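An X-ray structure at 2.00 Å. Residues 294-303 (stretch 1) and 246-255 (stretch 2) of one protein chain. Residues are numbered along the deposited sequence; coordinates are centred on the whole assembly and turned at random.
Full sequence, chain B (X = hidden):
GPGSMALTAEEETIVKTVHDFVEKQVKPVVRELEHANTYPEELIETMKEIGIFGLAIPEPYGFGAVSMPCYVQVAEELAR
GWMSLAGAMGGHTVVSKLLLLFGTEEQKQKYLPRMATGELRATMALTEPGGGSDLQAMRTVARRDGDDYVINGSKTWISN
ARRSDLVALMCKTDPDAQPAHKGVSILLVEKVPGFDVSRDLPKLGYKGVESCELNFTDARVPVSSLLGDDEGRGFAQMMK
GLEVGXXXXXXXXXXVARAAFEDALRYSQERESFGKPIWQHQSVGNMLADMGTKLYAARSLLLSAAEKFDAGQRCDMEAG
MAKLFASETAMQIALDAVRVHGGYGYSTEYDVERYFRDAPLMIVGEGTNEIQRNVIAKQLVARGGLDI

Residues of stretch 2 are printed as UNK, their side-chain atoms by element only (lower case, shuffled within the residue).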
# COMPACT_ATOMS: atom_id res chain seq x y z
N LYS B 294 -8.86 -1.42 -10.31
CA LYS B 294 -9.51 -1.08 -9.03
C LYS B 294 -10.90 -0.49 -9.24
O LYS B 294 -11.84 -0.81 -8.49
CB LYS B 294 -8.66 -0.12 -8.20
CG LYS B 294 -7.37 -0.78 -7.73
CD LYS B 294 -6.53 0.00 -6.71
CE LYS B 294 -6.17 1.41 -7.10
NZ LYS B 294 -5.02 1.85 -6.24
N LEU B 295 -11.04 0.36 -10.25
CA LEU B 295 -12.34 0.99 -10.52
C LEU B 295 -13.35 -0.08 -10.92
O LEU B 295 -14.47 -0.06 -10.45
CB LEU B 295 -12.25 2.05 -11.63
CG LEU B 295 -13.55 2.76 -12.03
CD1 LEU B 295 -14.30 3.27 -10.81
CD2 LEU B 295 -13.22 3.87 -13.00
N TYR B 296 -12.94 -1.01 -11.79
CA TYR B 296 -13.79 -2.13 -12.20
C TYR B 296 -14.16 -2.97 -10.98
O TYR B 296 -15.33 -3.35 -10.82
CB TYR B 296 -13.04 -2.99 -13.23
CG TYR B 296 -13.79 -4.18 -13.82
CD1 TYR B 296 -15.17 -4.20 -13.92
CD2 TYR B 296 -13.08 -5.26 -14.35
CE1 TYR B 296 -15.83 -5.28 -14.50
CE2 TYR B 296 -13.73 -6.34 -14.93
CZ TYR B 296 -15.11 -6.35 -14.98
OH TYR B 296 -15.74 -7.44 -15.56
N ALA B 297 -13.20 -3.23 -10.11
CA ALA B 297 -13.50 -3.98 -8.86
C ALA B 297 -14.54 -3.27 -8.02
O ALA B 297 -15.50 -3.87 -7.52
CB ALA B 297 -12.22 -4.21 -8.05
N ALA B 298 -14.38 -1.96 -7.87
CA ALA B 298 -15.25 -1.19 -7.02
C ALA B 298 -16.64 -1.09 -7.58
O ALA B 298 -17.63 -1.20 -6.81
CB ALA B 298 -14.64 0.18 -6.78
N ARG B 299 -16.76 -0.90 -8.90
CA ARG B 299 -18.10 -0.83 -9.50
C ARG B 299 -18.78 -2.21 -9.45
O ARG B 299 -19.98 -2.31 -9.24
CB ARG B 299 -18.05 -0.29 -10.93
CG ARG B 299 -17.53 1.15 -11.03
CD ARG B 299 -17.72 1.68 -12.46
NE ARG B 299 -19.11 2.03 -12.65
CZ ARG B 299 -20.02 1.36 -13.37
NH1 ARG B 299 -19.70 0.27 -14.02
NH2 ARG B 299 -21.28 1.82 -13.43
N SER B 300 -18.00 -3.28 -9.63
CA SER B 300 -18.56 -4.63 -9.58
C SER B 300 -19.13 -4.93 -8.20
O SER B 300 -20.26 -5.44 -8.06
CB SER B 300 -17.53 -5.71 -9.95
OG SER B 300 -17.10 -5.58 -11.30
N LEU B 301 -18.37 -4.56 -7.18
CA LEU B 301 -18.81 -4.72 -5.80
C LEU B 301 -20.10 -3.90 -5.53
O LEU B 301 -21.10 -4.43 -5.04
CB LEU B 301 -17.67 -4.34 -4.83
CG LEU B 301 -17.78 -4.76 -3.36
CD1 LEU B 301 -16.51 -4.37 -2.61
CD2 LEU B 301 -18.96 -4.10 -2.68
N LEU B 302 -20.08 -2.63 -5.93
CA LEU B 302 -21.23 -1.75 -5.80
C LEU B 302 -22.52 -2.31 -6.45
O LEU B 302 -23.59 -2.32 -5.82
CB LEU B 302 -20.89 -0.37 -6.36
CG LEU B 302 -22.04 0.64 -6.44
CD1 LEU B 302 -22.58 0.98 -5.07
CD2 LEU B 302 -21.58 1.89 -7.19
N LEU B 303 -22.40 -2.78 -7.68
CA LEU B 303 -23.55 -3.27 -8.41
C LEU B 303 -24.03 -4.57 -7.77
O LEU B 303 -25.24 -4.78 -7.64
CB LEU B 303 -23.25 -3.43 -9.92
CG LEU B 303 -23.02 -2.05 -10.59
CD1 LEU B 303 -22.47 -2.26 -11.98
CD2 LEU B 303 -24.29 -1.20 -10.67
N UNK B 246 -25.00 4.23 2.67
CA UNK B 246 -23.71 3.69 2.31
C UNK B 246 -23.62 3.39 0.80
O UNK B 246 -22.60 3.63 0.18
n UNK B 246 -22.46 1.60 9.07
c UNK B 246 -23.42 2.44 3.14
c UNK B 246 -23.15 1.55 5.47
n UNK B 246 -23.79 0.21 7.92
n UNK B 246 -22.65 1.87 6.81
c UNK B 246 -22.96 1.22 7.93
c UNK B 246 -23.09 2.77 4.59
N UNK B 247 -24.69 2.85 0.21
CA UNK B 247 -24.70 2.59 -1.24
C UNK B 247 -24.58 3.87 -2.05
O UNK B 247 -23.83 3.92 -3.03
c UNK B 247 -24.81 -0.48 -1.92
c UNK B 247 -27.29 -0.32 -1.51
c UNK B 247 -25.92 0.32 -1.25
c UNK B 247 -25.91 1.78 -1.67
N UNK B 248 -25.29 4.92 -1.64
CA UNK B 248 -25.19 6.19 -2.34
C UNK B 248 -23.82 6.83 -2.19
O UNK B 248 -23.29 7.39 -3.14
c UNK B 248 -25.68 9.02 -0.36
n UNK B 248 -25.88 9.62 0.86
c UNK B 248 -26.32 7.16 -2.00
o UNK B 248 -25.01 9.54 -1.28
c UNK B 248 -26.35 7.65 -0.56
N UNK B 249 -23.21 6.72 -1.02
CA UNK B 249 -21.86 7.24 -0.85
C UNK B 249 -20.86 6.45 -1.68
O UNK B 249 -19.97 7.06 -2.29
c UNK B 249 -22.31 8.26 1.39
c UNK B 249 -21.44 7.28 0.62
c UNK B 249 -19.97 7.65 0.78
N UNK B 250 -21.00 5.12 -1.72
CA UNK B 250 -20.14 4.29 -2.58
C UNK B 250 -20.25 4.74 -4.04
O UNK B 250 -19.25 4.83 -4.75
c UNK B 250 -20.49 2.83 -2.44
N UNK B 251 -21.46 5.00 -4.50
CA UNK B 251 -21.71 5.51 -5.86
C UNK B 251 -21.08 6.88 -6.10
O UNK B 251 -20.59 7.14 -7.19
c UNK B 251 -23.20 5.58 -6.14
N UNK B 252 -21.13 7.77 -5.11
CA UNK B 252 -20.41 9.02 -5.24
C UNK B 252 -18.95 8.81 -5.52
O UNK B 252 -18.34 9.54 -6.31
n UNK B 252 -22.50 11.56 -1.88
n UNK B 252 -21.61 12.83 -0.17
c UNK B 252 -22.57 12.06 -0.67
c UNK B 252 -20.48 9.86 -3.98
c UNK B 252 -21.57 10.82 -3.95
c UNK B 252 -21.41 11.77 -2.78
n UNK B 252 -23.64 11.80 0.03
N UNK B 253 -18.38 7.85 -4.80
CA UNK B 253 -16.97 7.57 -4.87
C UNK B 253 -16.62 6.90 -6.22
O UNK B 253 -15.64 7.26 -6.85
c UNK B 253 -16.54 6.72 -3.67
N UNK B 254 -17.44 5.97 -6.71
CA UNK B 254 -17.15 5.43 -8.02
C UNK B 254 -17.33 6.47 -9.12
O UNK B 254 -16.65 6.40 -10.12
c UNK B 254 -17.51 3.03 -7.47
c UNK B 254 -17.93 4.16 -8.37
o UNK B 254 -19.34 4.41 -8.30
N UNK B 255 -18.19 7.45 -8.90
CA UNK B 255 -18.43 8.51 -9.88
C UNK B 255 -17.24 9.43 -9.95
O UNK B 255 -16.76 9.74 -11.05

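Position 246 carries three carbons, a nitrogen, then a carbon bearing two more nitrogens: a guanidinium on a long arm, out of reach of stretch 1 and contributing nothing to the contact. It is R246.

Position 247 has four carbons forked at the second. Its CA-to-CB bond points sideways, yet the end of the chain comes nearer, bringing a branch-end carbon to 4.1 Å from L302 CD1; the backbone O of 247 lies 3.8 Å from that same L302 CD1. This is L247.

Position 248 has three carbons, the third holding one oxygen and one nitrogen, an amide. Its CA-to-CB bond points away from stretch 1, and it touches nothing there: Q248.

Position 249 shows one carbon carrying two more, a beta-branched pattern out of reach of the partner helix: V249.

Position 250 is a single carbon pointing toward stretch 1, its CB 3.8 Å from L302 CD1: A250.

Position 251 is again one carbon, set sideways. L302 CD2 reaches the CA of 251 at 3.9 Å and its CB at 4.2 Å. This is A251.

Position 252 repeats the three-carbon, guanidinium-tipped pattern, its CA-to-CB bond pointing away, and is R252. It turns back along its own helix, with R252 NH1 (2.9 Å) and R252 NE (3.3 Å) donating hydrogen bonds to Q248 OE1, one turn earlier.

Position 253 has one carbon and no contact across the pair: A253.

Position 254 has one carbon bearing an oxygen and a carbon, pointed toward stretch 1. Its methyl packs 4.0 Å from R299 CG and 4.1 Å from A298 CB, while its hydroxyl oxygen lies 3.5 Å from L302 CD2. L295 CD1 adds a 4.0 Å approach to the backbone O of 254. This is T254, with chi1 in p; its hydroxyl is hydrogen-bonded elsewhere in the structure.

Position 255 has no side-chain atoms, and nothing of stretch 1 is close by: G255.

The rule is one knob in one hole. Two helices run nearly antiparallel, at 156°, and L302, chi1 t and chi2 p, sits among L247, A250, A251 and T254. These four are spaced i, i+3, i+4 and i+7, the classic diamond on a helix face. Two of them are alanines, and the branch ends of L302 lie against them. One turn back from L302, A298 and the aliphatic part of R299 receive the threonine methyl. No hydrogen bond crosses; shape carries the contact, while Q248 and R252 hydrogen-bond to each other without touching stretch 1.

Stretch 2, residues 246-255: RLQVAARATG
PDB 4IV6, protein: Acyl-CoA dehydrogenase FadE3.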